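Local coordinates for protein putative ABC transporter subunit, substrate-binding component (Rhodopseudomonas palustris, PDB 4EVQ) that binds 4-hydroxybenzoate and is probably the solute-binding component of an ABC transporter that takes up benzoate derivatives, at residues 140-145 with 257-262; 272-277 with 284-289; 332-335 with 341-344; 344-349 with 355-360. One frame throughout, in Å; residues are numbered along the deposited sequence.

Contact 1: residues 140-145 with 257-262. With SO4 (sulfate ion), chain D.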
loop_
_atom_site.group_PDB
_atom_site.type_symbol
_atom_site.label_atom_id
_atom_site.label_comp_id
_atom_site.label_asym_id
_atom_site.label_seq_id
_atom_site.Cartn_x
_atom_site.Cartn_y
_atom_site.Cartn_z
ATOM N N ARG A 140 -10.293 8.859 -2.212
ATOM C CA ARG A 140 -11.714 9.039 -2.524
ATOM C C ARG A 140 -12.607 8.234 -1.588
ATOM O O ARG A 140 -13.604 8.746 -1.068
ATOM C CB ARG A 140 -12.030 8.615 -3.943
ATOM C CG ARG A 140 -11.628 9.627 -4.970
ATOM C CD ARG A 140 -12.150 9.190 -6.309
ATOM N NE ARG A 140 -12.144 10.225 -7.308
ATOM C CZ ARG A 140 -13.133 11.102 -7.472
ATOM N NH1 ARG A 140 -14.164 11.103 -6.671
ATOM N NH2 ARG A 140 -13.059 11.980 -8.425
ATOM N N ALA A 141 -12.238 6.985 -1.325
ATOM C CA ALA A 141 -13.043 6.142 -0.466
ATOM C C ALA A 141 -13.087 6.698 0.957
ATOM O O ALA A 141 -14.117 6.636 1.625
ATOM C CB ALA A 141 -12.537 4.690 -0.496
ATOM N N THR A 142 -11.976 7.246 1.426
ATOM C CA THR A 142 -11.930 7.788 2.764
ATOM C C THR A 142 -12.784 9.055 2.835
ATOM O O THR A 142 -13.548 9.233 3.792
ATOM C CB THR A 142 -10.477 8.063 3.159
ATOM O OG1 THR A 142 -9.660 6.860 2.971
ATOM C CG2 THR A 142 -10.390 8.394 4.626
ATOM N N GLY A 143 -12.658 9.940 1.858
ATOM C CA GLY A 143 -13.498 11.129 1.830
ATOM C C GLY A 143 -14.983 10.825 1.771
ATOM O O GLY A 143 -15.801 11.477 2.416
ATOM N N ASP A 144 -15.351 9.825 0.978
ATOM C CA ASP A 144 -16.763 9.462 0.886
ATOM C C ASP A 144 -17.274 8.920 2.221
ATOM O O ASP A 144 -18.399 9.206 2.622
ATOM C CB ASP A 144 -16.936 8.420 -0.229
ATOM C CG ASP A 144 -18.379 8.285 -0.698
ATOM O OD1 ASP A 144 -19.095 9.290 -0.857
ATOM O OD2 ASP A 144 -18.785 7.142 -0.841
ATOM N N ALA A 145 -16.465 8.130 2.933
ATOM C CA ALA A 145 -16.866 7.629 4.235
ATOM C C ALA A 145 -17.052 8.767 5.241
ATOM O O ALA A 145 -17.951 8.747 6.087
ATOM C CB ALA A 145 -15.806 6.658 4.740
ATOM N N LYS A 257 -10.355 6.753 13.011
ATOM C CA LYS A 257 -11.119 6.083 11.977
ATOM C C LYS A 257 -10.283 6.057 10.693
ATOM O O LYS A 257 -9.667 7.030 10.315
ATOM C CB LYS A 257 -12.403 6.839 11.700
ATOM C CG LYS A 257 -13.365 6.812 12.876
ATOM C CD LYS A 257 -14.475 5.885 12.622
ATOM C CE LYS A 257 -15.411 5.692 13.804
ATOM N NZ LYS A 257 -15.946 6.906 14.403
ATOM N N THR A 258 -10.277 4.913 10.013
ATOM C CA THR A 258 -9.547 4.792 8.766
ATOM C C THR A 258 -10.327 3.962 7.770
ATOM O O THR A 258 -11.258 3.243 8.108
ATOM C CB THR A 258 -8.131 4.172 8.927
ATOM O OG1 THR A 258 -8.215 2.830 9.400
ATOM C CG2 THR A 258 -7.244 4.963 9.851
ATOM N N VAL A 259 -9.946 4.106 6.506
ATOM C CA VAL A 259 -10.466 3.256 5.443
ATOM C C VAL A 259 -9.297 2.498 4.820
ATOM O O VAL A 259 -8.260 3.100 4.513
ATOM C CB VAL A 259 -11.229 4.082 4.410
ATOM C CG1 VAL A 259 -11.546 3.258 3.184
ATOM C CG2 VAL A 259 -12.523 4.652 5.022
ATOM N N LEU A 260 -9.447 1.191 4.656
ATOM C CA LEU A 260 -8.375 0.386 4.073
ATOM C C LEU A 260 -8.982 -0.873 3.478
ATOM O O LEU A 260 -9.990 -1.380 3.937
ATOM C CB LEU A 260 -7.316 -0.008 5.145
ATOM C CG LEU A 260 -5.943 -0.434 4.621
ATOM C CD1 LEU A 260 -5.226 0.703 3.914
ATOM C CD2 LEU A 260 -5.117 -0.956 5.819
ATOM N N HIS A 261 -8.242 -1.420 2.529
ATOM C CA HIS A 261 -8.536 -2.683 1.862
ATOM C C HIS A 261 -8.202 -3.933 2.666
ATOM O O HIS A 261 -8.347 -5.036 2.175
ATOM C CB HIS A 261 -7.884 -2.679 0.482
ATOM C CG HIS A 261 -6.443 -2.327 0.504
ATOM N ND1 HIS A 261 -6.022 -1.056 0.833
ATOM C CD2 HIS A 261 -5.338 -3.038 0.198
ATOM C CE1 HIS A 261 -4.706 -1.018 0.778
ATOM N NE2 HIS A 261 -4.266 -2.199 0.387
ATOM N N TYR A 262 -7.752 -3.777 3.896
ATOM C CA TYR A 262 -7.495 -4.913 4.789
ATOM C C TYR A 262 -7.853 -4.539 6.218
ATOM O O TYR A 262 -7.693 -3.395 6.606
ATOM C CB TYR A 262 -6.006 -5.331 4.737
ATOM C CG TYR A 262 -5.699 -6.500 5.613
ATOM C CD1 TYR A 262 -6.175 -7.783 5.322
ATOM C CD2 TYR A 262 -4.890 -6.339 6.744
ATOM C CE1 TYR A 262 -5.920 -8.834 6.153
ATOM C CE2 TYR A 262 -4.619 -7.415 7.575
ATOM C CZ TYR A 262 -5.120 -8.665 7.261
ATOM O OH TYR A 262 -4.834 -9.714 8.111
HETATM S S SO4 D . -9.882 10.604 -10.264
HETATM O O1 SO4 D . -9.704 10.367 -8.824
HETATM O O2 SO4 D . -8.590 10.954 -10.822
HETATM O O3 SO4 D . -10.267 9.338 -10.875
HETATM O O4 SO4 D . -10.935 11.579 -10.562
#

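Contact 2: residues 272-277 with 284-289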
loop_
_atom_site.group_PDB
_atom_site.type_symbol
_atom_site.label_atom_id
_atom_site.label_comp_id
_atom_site.label_asym_id
_atom_site.label_seq_id
_atom_site.Cartn_x
_atom_site.Cartn_y
_atom_site.Cartn_z
ATOM N N GLN A 272 -7.393 -16.231 8.108
ATOM C CA GLN A 272 -7.191 -16.908 9.363
ATOM C C GLN A 272 -5.880 -17.691 9.331
ATOM O O GLN A 272 -5.141 -17.694 10.295
ATOM C CB GLN A 272 -8.399 -17.796 9.676
ATOM C CG GLN A 272 -9.654 -16.950 9.983
ATOM C CD GLN A 272 -9.424 -15.868 11.033
ATOM O OE1 GLN A 272 -9.063 -16.158 12.177
ATOM N NE2 GLN A 272 -9.633 -14.602 10.647
ATOM N N ALA A 273 -5.599 -18.357 8.215
ATOM C CA ALA A 273 -4.406 -19.174 8.127
ATOM C C ALA A 273 -3.149 -18.309 8.035
ATOM O O ALA A 273 -2.117 -18.632 8.603
ATOM C CB ALA A 273 -4.498 -20.085 6.939
ATOM N N PHE A 274 -3.255 -17.218 7.292
ATOM C CA PHE A 274 -2.145 -16.294 7.143
ATOM C C PHE A 274 -1.767 -15.625 8.466
ATOM O O PHE A 274 -0.601 -15.543 8.807
ATOM C CB PHE A 274 -2.574 -15.236 6.108
ATOM C CG PHE A 274 -1.620 -14.078 5.973
ATOM C CD1 PHE A 274 -0.371 -14.237 5.436
ATOM C CD2 PHE A 274 -2.035 -12.807 6.327
ATOM C CE1 PHE A 274 0.493 -13.162 5.320
ATOM C CE2 PHE A 274 -1.205 -11.723 6.194
ATOM C CZ PHE A 274 0.054 -11.900 5.681
ATOM N N VAL A 275 -2.763 -15.130 9.186
ATOM C CA VAL A 275 -2.486 -14.477 10.462
ATOM C C VAL A 275 -1.818 -15.482 11.374
ATOM O O VAL A 275 -0.822 -15.161 12.021
ATOM C CB VAL A 275 -3.752 -13.914 11.097
ATOM C CG1 VAL A 275 -3.530 -13.507 12.562
ATOM C CG2 VAL A 275 -4.233 -12.719 10.284
ATOM N N LYS A 276 -2.336 -16.713 11.422
ATOM C CA LYS A 276 -1.738 -17.742 12.304
ATOM C C LYS A 276 -0.279 -18.016 11.943
ATOM O O LYS A 276 0.600 -18.061 12.815
ATOM C CB LYS A 276 -2.571 -19.031 12.255
ATOM C CG LYS A 276 -2.043 -20.157 13.167
ATOM C CD LYS A 276 -3.038 -21.311 13.248
ATOM C CE LYS A 276 -2.442 -22.524 13.972
ATOM N NZ LYS A 276 -3.306 -23.726 13.817
ATOM N N SER A 277 -0.024 -18.192 10.649
ATOM C CA SER A 277 1.329 -18.486 10.155
ATOM C C SER A 277 2.290 -17.325 10.366
ATOM O O SER A 277 3.463 -17.517 10.678
ATOM C CB SER A 277 1.278 -18.819 8.652
ATOM O OG SER A 277 0.715 -20.097 8.429
ATOM N N ILE A 284 4.208 -10.915 15.720
ATOM C CA ILE A 284 3.334 -9.778 15.639
ATOM C C ILE A 284 2.307 -10.073 14.553
ATOM O O ILE A 284 2.533 -10.876 13.652
ATOM C CB ILE A 284 4.056 -8.441 15.304
ATOM C CG1 ILE A 284 4.728 -8.505 13.925
ATOM C CG2 ILE A 284 5.109 -8.067 16.394
ATOM C CD1 ILE A 284 5.350 -7.146 13.497
ATOM N N PRO A 285 1.163 -9.416 14.612
ATOM C CA PRO A 285 0.195 -9.597 13.532
ATOM C C PRO A 285 0.734 -9.037 12.220
ATOM O O PRO A 285 1.495 -8.051 12.204
ATOM C CB PRO A 285 -1.005 -8.793 13.986
ATOM C CG PRO A 285 -0.796 -8.513 15.409
ATOM C CD PRO A 285 0.646 -8.569 15.704
ATOM N N PRO A 286 0.306 -9.648 11.097
ATOM C CA PRO A 286 0.589 -8.996 9.825
ATOM C C PRO A 286 -0.263 -7.767 9.629
ATOM O O PRO A 286 -1.397 -7.730 10.095
ATOM C CB PRO A 286 0.228 -10.049 8.800
ATOM C CG PRO A 286 -0.833 -10.887 9.485
ATOM C CD PRO A 286 -0.521 -10.844 10.958
ATOM N N ASP A 287 0.276 -6.762 8.971
ATOM C CA ASP A 287 -0.503 -5.598 8.555
ATOM C C ASP A 287 -0.693 -5.611 7.053
ATOM O O ASP A 287 -0.348 -6.592 6.357
ATOM C CB ASP A 287 0.119 -4.304 9.076
ATOM C CG ASP A 287 1.483 -4.058 8.542
ATOM O OD1 ASP A 287 1.912 -4.694 7.582
ATOM O OD2 ASP A 287 2.204 -3.193 9.109
ATOM N N VAL A 288 -1.257 -4.533 6.532
ATOM C CA VAL A 288 -1.607 -4.482 5.100
ATOM C C VAL A 288 -0.391 -4.675 4.229
ATOM O O VAL A 288 -0.510 -5.229 3.128
ATOM C CB VAL A 288 -2.361 -3.159 4.763
ATOM C CG1 VAL A 288 -1.462 -1.934 4.876
ATOM C CG2 VAL A 288 -3.053 -3.251 3.390
ATOM N N PHE A 289 0.781 -4.204 4.656
ATOM C CA PHE A 289 1.986 -4.319 3.858
ATOM C C PHE A 289 2.386 -5.758 3.737
ATOM O O PHE A 289 2.758 -6.234 2.627
ATOM C CB PHE A 289 3.072 -3.430 4.483
ATOM C CG PHE A 289 2.588 -2.030 4.739
ATOM C CD1 PHE A 289 2.353 -1.166 3.703
ATOM C CD2 PHE A 289 2.389 -1.576 6.030
ATOM C CE1 PHE A 289 1.848 0.109 3.921
ATOM C CE2 PHE A 289 1.936 -0.317 6.282
ATOM C CZ PHE A 289 1.650 0.525 5.242
#

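Contact 3: residues 332-335 with 341-344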
loop_
_atom_site.group_PDB
_atom_site.type_symbol
_atom_site.label_atom_id
_atom_site.label_comp_id
_atom_site.label_asym_id
_atom_site.label_seq_id
_atom_site.Cartn_x
_atom_site.Cartn_y
_atom_site.Cartn_z
ATOM N N PRO A 332 -11.508 -12.204 -2.138
ATOM C CA PRO A 332 -11.089 -12.596 -3.485
ATOM C C PRO A 332 -10.231 -11.512 -4.137
ATOM O O PRO A 332 -10.565 -10.341 -4.088
ATOM C CB PRO A 332 -12.420 -12.757 -4.242
ATOM C CG PRO A 332 -13.456 -12.995 -3.190
ATOM C CD PRO A 332 -12.984 -12.196 -2.005
ATOM N N PHE A 333 -9.118 -11.920 -4.712
ATOM C CA PHE A 333 -8.241 -10.976 -5.334
ATOM C C PHE A 333 -8.485 -11.055 -6.821
ATOM O O PHE A 333 -8.516 -12.129 -7.387
ATOM C CB PHE A 333 -6.795 -11.308 -5.011
ATOM C CG PHE A 333 -5.807 -10.300 -5.554
ATOM C CD1 PHE A 333 -5.316 -10.470 -6.832
ATOM C CD2 PHE A 333 -5.366 -9.214 -4.807
ATOM C CE1 PHE A 333 -4.425 -9.584 -7.381
ATOM C CE2 PHE A 333 -4.478 -8.300 -5.351
ATOM C CZ PHE A 333 -3.977 -8.500 -6.638
ATOM N N LYS A 334 -8.598 -9.893 -7.459
ATOM C CA LYS A 334 -8.658 -9.809 -8.932
ATOM C C LYS A 334 -8.187 -8.446 -9.417
ATOM O O LYS A 334 -8.159 -7.453 -8.677
ATOM C CB LYS A 334 -10.048 -10.133 -9.464
ATOM C CG LYS A 334 -11.060 -9.056 -9.216
ATOM C CD LYS A 334 -12.500 -9.516 -9.519
ATOM C CE LYS A 334 -13.465 -8.533 -8.920
ATOM N NZ LYS A 334 -14.867 -8.985 -9.200
ATOM N N LEU A 335 -7.735 -8.408 -10.646
ATOM C CA LEU A 335 -7.170 -7.222 -11.232
ATOM C C LEU A 335 -8.092 -6.602 -12.267
ATOM O O LEU A 335 -8.787 -7.317 -13.018
ATOM C CB LEU A 335 -5.824 -7.533 -11.898
ATOM C CG LEU A 335 -4.718 -8.005 -10.971
ATOM C CD1 LEU A 335 -3.530 -8.414 -11.773
ATOM C CD2 LEU A 335 -4.301 -6.927 -9.956
ATOM N N PRO A 341 -5.638 -3.789 -8.259
ATOM C CA PRO A 341 -6.628 -4.623 -7.595
ATOM C C PRO A 341 -8.037 -4.042 -7.612
ATOM O O PRO A 341 -8.214 -2.835 -7.526
ATOM C CB PRO A 341 -6.126 -4.722 -6.142
ATOM C CG PRO A 341 -4.633 -4.453 -6.280
ATOM C CD PRO A 341 -4.537 -3.422 -7.327
ATOM N N VAL A 342 -9.026 -4.923 -7.740
ATOM C CA VAL A 342 -10.436 -4.577 -7.556
ATOM C C VAL A 342 -10.835 -5.233 -6.271
ATOM O O VAL A 342 -10.816 -6.471 -6.170
ATOM C CB VAL A 342 -11.247 -5.086 -8.759
ATOM C CG1 VAL A 342 -12.729 -4.788 -8.565
ATOM C CG2 VAL A 342 -10.704 -4.420 -9.993
ATOM N N GLN A 343 -11.154 -4.421 -5.253
ATOM C CA GLN A 343 -11.270 -4.944 -3.919
ATOM C C GLN A 343 -12.137 -4.035 -3.049
ATOM O O GLN A 343 -12.269 -2.854 -3.329
ATOM C CB GLN A 343 -9.864 -5.075 -3.315
ATOM C CG GLN A 343 -9.233 -3.700 -3.048
ATOM C CD GLN A 343 -7.744 -3.774 -2.749
ATOM O OE1 GLN A 343 -7.275 -4.764 -2.224
ATOM N NE2 GLN A 343 -7.038 -2.747 -3.113
ATOM N N ASN A 344 -12.663 -4.595 -1.986
ATOM C CA ASN A 344 -13.421 -3.814 -1.012
ATOM C C ASN A 344 -12.479 -2.852 -0.280
ATOM O O ASN A 344 -11.294 -3.161 -0.044
ATOM C CB ASN A 344 -14.076 -4.732 0.030
ATOM C CG ASN A 344 -15.258 -5.527 -0.498
ATOM O OD1 ASN A 344 -15.889 -5.185 -1.473
ATOM N ND2 ASN A 344 -15.632 -6.535 0.267
HETATM O O HOH W 1 -12.262 -8.574 -5.263
HETATM O O HOH W 2 -8.477 -7.723 -5.576
#

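Contact 4: residues 344-349 with 355-360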
loop_
_atom_site.group_PDB
_atom_site.type_symbol
_atom_site.label_atom_id
_atom_site.label_comp_id
_atom_site.label_asym_id
_atom_site.label_seq_id
_atom_site.Cartn_x
_atom_site.Cartn_y
_atom_site.Cartn_z
ATOM N N ASN A 344 -12.663 -4.595 -1.986
ATOM C CA ASN A 344 -13.421 -3.814 -1.012
ATOM C C ASN A 344 -12.479 -2.852 -0.280
ATOM O O ASN A 344 -11.294 -3.161 -0.044
ATOM C CB ASN A 344 -14.076 -4.732 0.030
ATOM C CG ASN A 344 -15.258 -5.527 -0.498
ATOM O OD1 ASN A 344 -15.889 -5.185 -1.473
ATOM N ND2 ASN A 344 -15.632 -6.535 0.267
ATOM N N PHE A 345 -13.053 -1.741 0.148
ATOM C CA PHE A 345 -12.453 -0.898 1.179
ATOM C C PHE A 345 -13.354 -0.909 2.392
ATOM O O PHE A 345 -14.553 -0.698 2.290
ATOM C CB PHE A 345 -12.210 0.529 0.682
ATOM C CG PHE A 345 -11.138 0.631 -0.359
ATOM C CD1 PHE A 345 -9.801 0.768 0.008
ATOM C CD2 PHE A 345 -11.448 0.559 -1.698
ATOM C CE1 PHE A 345 -8.777 0.820 -0.940
ATOM C CE2 PHE A 345 -10.424 0.621 -2.633
ATOM C CZ PHE A 345 -9.091 0.786 -2.247
ATOM N N TYR A 346 -12.771 -1.169 3.544
ATOM C CA TYR A 346 -13.499 -1.252 4.803
ATOM C C TYR A 346 -13.297 -0.011 5.667
ATOM O O TYR A 346 -12.193 0.536 5.731
ATOM C CB TYR A 346 -13.011 -2.486 5.580
ATOM C CG TYR A 346 -12.918 -3.763 4.730
ATOM C CD1 TYR A 346 -14.039 -4.536 4.462
ATOM C CD2 TYR A 346 -11.704 -4.201 4.211
ATOM C CE1 TYR A 346 -13.950 -5.692 3.692
ATOM C CE2 TYR A 346 -11.610 -5.354 3.433
ATOM C CZ TYR A 346 -12.744 -6.101 3.189
ATOM O OH TYR A 346 -12.706 -7.266 2.424
ATOM N N LEU A 347 -14.368 0.417 6.331
ATOM C CA LEU A 347 -14.294 1.408 7.372
ATOM C C LEU A 347 -13.801 0.712 8.619
ATOM O O LEU A 347 -14.257 -0.380 8.928
ATOM C CB LEU A 347 -15.683 2.030 7.606
ATOM C CG LEU A 347 -15.768 3.070 8.729
ATOM C CD1 LEU A 347 -14.977 4.324 8.348
ATOM C CD2 LEU A 347 -17.258 3.393 9.002
ATOM N N ARG A 348 -12.867 1.338 9.319
ATOM C CA ARG A 348 -12.246 0.739 10.491
ATOM C C ARG A 348 -12.134 1.759 11.611
ATOM O O ARG A 348 -12.084 2.949 11.359
ATOM C CB ARG A 348 -10.826 0.253 10.183
ATOM C CG ARG A 348 -10.725 -0.451 8.826
ATOM C CD ARG A 348 -9.368 -0.985 8.513
ATOM N NE ARG A 348 -8.312 0.003 8.689
ATOM C CZ ARG A 348 -7.028 -0.300 8.848
ATOM N NH1 ARG A 348 -6.631 -1.551 8.745
ATOM N NH2 ARG A 348 -6.161 0.635 9.128
ATOM N N GLU A 349 -11.994 1.266 12.822
ATOM C CA GLU A 349 -11.659 2.115 13.959
ATOM C C GLU A 349 -10.558 1.435 14.739
ATOM O O GLU A 349 -10.599 0.213 14.957
ATOM C CB GLU A 349 -12.881 2.325 14.888
ATOM C CG GLU A 349 -12.625 3.240 16.070
ATOM C CD GLU A 349 -13.856 3.467 16.911
ATOM O OE1 GLU A 349 -14.955 3.110 16.468
ATOM O OE2 GLU A 349 -13.684 4.000 18.023
ATOM N N SER A 355 -7.093 -2.413 14.622
ATOM C CA SER A 355 -8.209 -1.849 13.871
ATOM C C SER A 355 -9.279 -2.904 13.785
ATOM O O SER A 355 -8.993 -4.064 13.576
ATOM C CB SER A 355 -7.790 -1.407 12.470
ATOM O OG SER A 355 -7.107 -0.175 12.525
ATOM N N VAL A 356 -10.526 -2.493 13.994
ATOM C CA VAL A 356 -11.673 -3.370 13.865
ATOM C C VAL A 356 -12.532 -2.908 12.713
ATOM O O VAL A 356 -12.570 -1.747 12.369
ATOM C CB VAL A 356 -12.475 -3.445 15.149
ATOM C CG1 VAL A 356 -11.599 -3.934 16.295
ATOM C CG2 VAL A 356 -13.039 -2.120 15.480
ATOM N N ASN A 357 -13.200 -3.860 12.086
ATOM C CA ASN A 357 -14.035 -3.610 10.937
ATOM C C ASN A 357 -15.390 -3.037 11.344
ATOM O O ASN A 357 -16.156 -3.686 12.016
ATOM C CB ASN A 357 -14.207 -4.954 10.243
ATOM C CG ASN A 357 -14.830 -4.854 8.874
ATOM O OD1 ASN A 357 -15.198 -3.782 8.399
ATOM N ND2 ASN A 357 -14.900 -5.999 8.194
ATOM N N LEU A 358 -15.681 -1.837 10.877
ATOM C CA LEU A 358 -16.989 -1.223 11.088
ATOM C C LEU A 358 -17.940 -1.413 9.927
ATOM O O LEU A 358 -19.106 -1.073 10.032
ATOM C CB LEU A 358 -16.826 0.257 11.347
ATOM C CG LEU A 358 -16.024 0.632 12.573
ATOM C CD1 LEU A 358 -16.042 2.151 12.697
ATOM C CD2 LEU A 358 -16.611 -0.037 13.809
ATOM N N GLY A 359 -17.468 -1.995 8.844
ATOM C CA GLY A 359 -18.312 -2.360 7.730
ATOM C C GLY A 359 -17.692 -1.912 6.430
ATOM O O GLY A 359 -16.662 -1.301 6.392
ATOM N N LEU A 360 -18.333 -2.242 5.340
ATOM C CA LEU A 360 -17.828 -1.922 4.045
ATOM C C LEU A 360 -17.985 -0.424 3.788
ATOM O O LEU A 360 -19.096 0.137 3.968
ATOM C CB LEU A 360 -18.679 -2.718 3.058
ATOM C CG LEU A 360 -18.183 -2.807 1.656
ATOM C CD1 LEU A 360 -16.843 -3.402 1.638
ATOM C CD2 LEU A 360 -19.178 -3.651 0.816
#

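Contact 1: residues 140-145 with 257-262
Val259 of the strand 257-260 sits opposite Thr142 of the helix 140-145, their CA atoms 5.5 Å apart at the closest part of the backbones. The two axes come within 8.1 Å and run in roughly opposing directions, at 138°. At this spacing side chains, not backbone bonds, join the two segments. Val259 does so for the strand, its CB pointing at the helix while those of its neighbours Thr258 and Leu260 point the other way. Its two methyls part along the helix. CG1, anti to the backbone N (chi1 169°), reaches the methyl of Ala141 at 4.1 Å, and CG2 reaches the methyl of Ala145, one turn further on, at 3.9 Å. Thr142, next to Ala141, passes alongside the valine, the side chains sliding past each other in opposite senses, and its OG1 lies 3.5 Å from Val259 CB. That hydroxyl is buried against a hydrocarbon, yet it is satisfied within its own helix by a hydrogen bond with the carbonyl oxygen of Ile138. Arg140 leads away from the strand to a sulfate, probably left from the crystallisation liquor. Its NE gives a nearly straight bond of 2.9 Å to sulfate O1 and its NH2 one of 3.0 Å to O4, so the anion sits in the plane of the guanidinium at its edge; Arg121 holds the same ion. One branched residue set among small helical ones is part of the packing by which helix 135-148, whose Ala145 also touches Trp236, lies against the central sheet of an alpha/beta lobe in a periplasmic binding protein.

Contact 2: residues 272-277 with 284-289
Pro286 leans on Phe274 and Val275 together, and its ring carries nearly all of the contact between the helix 269-282 and the turn that follows it. Phe274 CE2 is the atom most deeply engaged, 3.4 Å from Pro286 CB and equally near CG, while CZ lies 3.6 Å from CB. The proline carbons meet the aromatic ring obliquely, and the two side chains slide past each other in opposing directions. Phe274 has CG anti to its own backbone nitrogen (chi1 172°), which swings the ring off the helix until its far end reaches the proline. Val275, next on the same helix, crosses Pro286 at about a right angle, with CG2 3.9 Å from Pro286 CG. The Phe274 ring also meets that of Trp294. With an alanine at Phe274, the contact would probably lose the ring that Pro286 and Trp294 both rest on, leaving a gap between them.

This is the short proline-rich link between two successive helices of the binding-protein fold, Pro285 and Pro286 leading into the long helix 288-306. Asp287 stands at the N-cap of that helix, and its OD1 accepts a weak, bent bond of 3.2 Å from Phe289 N. Its other oxygen, OD2, lies in the plane of the Phe289 ring, at the edge, while Val288 CG1 stands 3.8 Å above one face. In the first turn of the helix, Phe289 thus has its ring bordered by its two predecessors and touches the bound p-hydroxybenzoic acid. Further out, Asp243 accepts a hydrogen bond from Val288 N, and Phe278 packs on Pro286.

Contact 3: residues 332-335 with 341-344
Lys334 and Val342 lie across from each other on two nearby pieces of chain, and the lysine hydrocarbon is laid over the valine. The first torsion of Lys334 (chi1 73°) sets CG between the backbone N and the carbonyl carbon; from there the chain runs extended, bringing CE to 3.8 Å from Val342 CG1. Val342 has that same CG1 anti to its backbone N (chi1 178°), turned to the lysine, while its other methyl, Val342 CG2, lies 4.1 Å from Leu335 C. Phe333 and Pro341 make the second apolar pair. The ring meets the proline obliquely, Phe333 CE2 standing 4.0 Å from Pro341 CG, and it is also nearly parallel to the ring of Phe326. Leu335 starts away from the facing chain, but its CD2 returns to lie 3.8 Å from Pro341 N.

The backbones are joined directly by one hydrogen bond, Val342 N to Lys334 O, of 2.8 Å and almost straight at 168°. The same oxygen receives a CA-H contact from Pro341. Elsewhere water takes over: Val342 O accepts from two water molecules, each at 2.7 Å, one of which also donates to Pro332 O while the other accepts from Lys334 N. These waters bridge the chains where they diverge, Phe333 and Gln343 having CA atoms 6.9 Å apart. A single bridge, Leu335 with Pro341, and two bridging waters describe a loop drawn together at its base, here the one that links the two-stranded 325-334 hairpin to the strand 345-351 of the large mixed sheet.

Contact 4: residues 344-349 with 355-360
Ser355 meets Arg348 first: its OG stands 3.6 Å above one face of the guanidinium, over the centre, so the two groups pack and the N-H bonds of the arginine are left for others. Arg348, bent at chi3 (-51°), directs NE to Thr258 and NH2 into a salt bridge with Asp243. An alanine in place of Arg348 would probably leave Asp243 without its charged mate and Ser355 without the flat surface it lies against. Val356 and Glu349 form an antiparallel hydrogen-bonded pair, Val356 N giving 2.9 Å to Glu349 O and Glu349 N giving 3.1 Å to Val356 O. Asn357, the partner of Arg348 in a non-hydrogen-bonded pair, turns its amide toward Tyr346, whose ring plane lies 75° from it. OD1 of Asn357 also accepts from Gly359 N at 2.9 Å, the donor well above the carbonyl plane, an Asx turn. Leu358 then gives its N-H to Leu347 O at 2.8 Å and lays CB at 3.9 Å from Leu347 CD2, while its CD1 reaches the CB of Glu349. Gly359 O accepts from Leu347 N, nearly in line with the carbonyl; the backbone angles here suit glycine, since a CB would press on the preceding carbonyl oxygen. Leu360 ends the walk with CD1 against the amide of Asn344, 3.4 Å from CG, the side chains crossing at about a right angle. Leu358 and Gly359 both face Leu347, a classic beta bulge, in the antiparallel hairpin whose second strand, 354-362, forms an outer edge of the seven-stranded mixed sheet.

Overall arrangement
Contacts 1 and 4, both partly buried, are neighbours on one sheet: the strand 257-260 is packed by a helix in contact 1 and lies beside the strand 345-349 of contact 4, backbone to backbone. Their chemistry differs accordingly, methyl packing in the first and backbone bonds, interrupted by a bulge, in the second, whose outer strand carries exposed leucines. Contact 2 is the buried one, a wholly apolar meeting of side chains, tied to contact 1 where His261, Leu260 and Tyr262 pack on Val288. Contact 3, again partly buried, adds two bridging waters to one direct backbone bond and apolar packing; it shares Asn344 with contact 4 and touches contact 1 through His261 and Gln343.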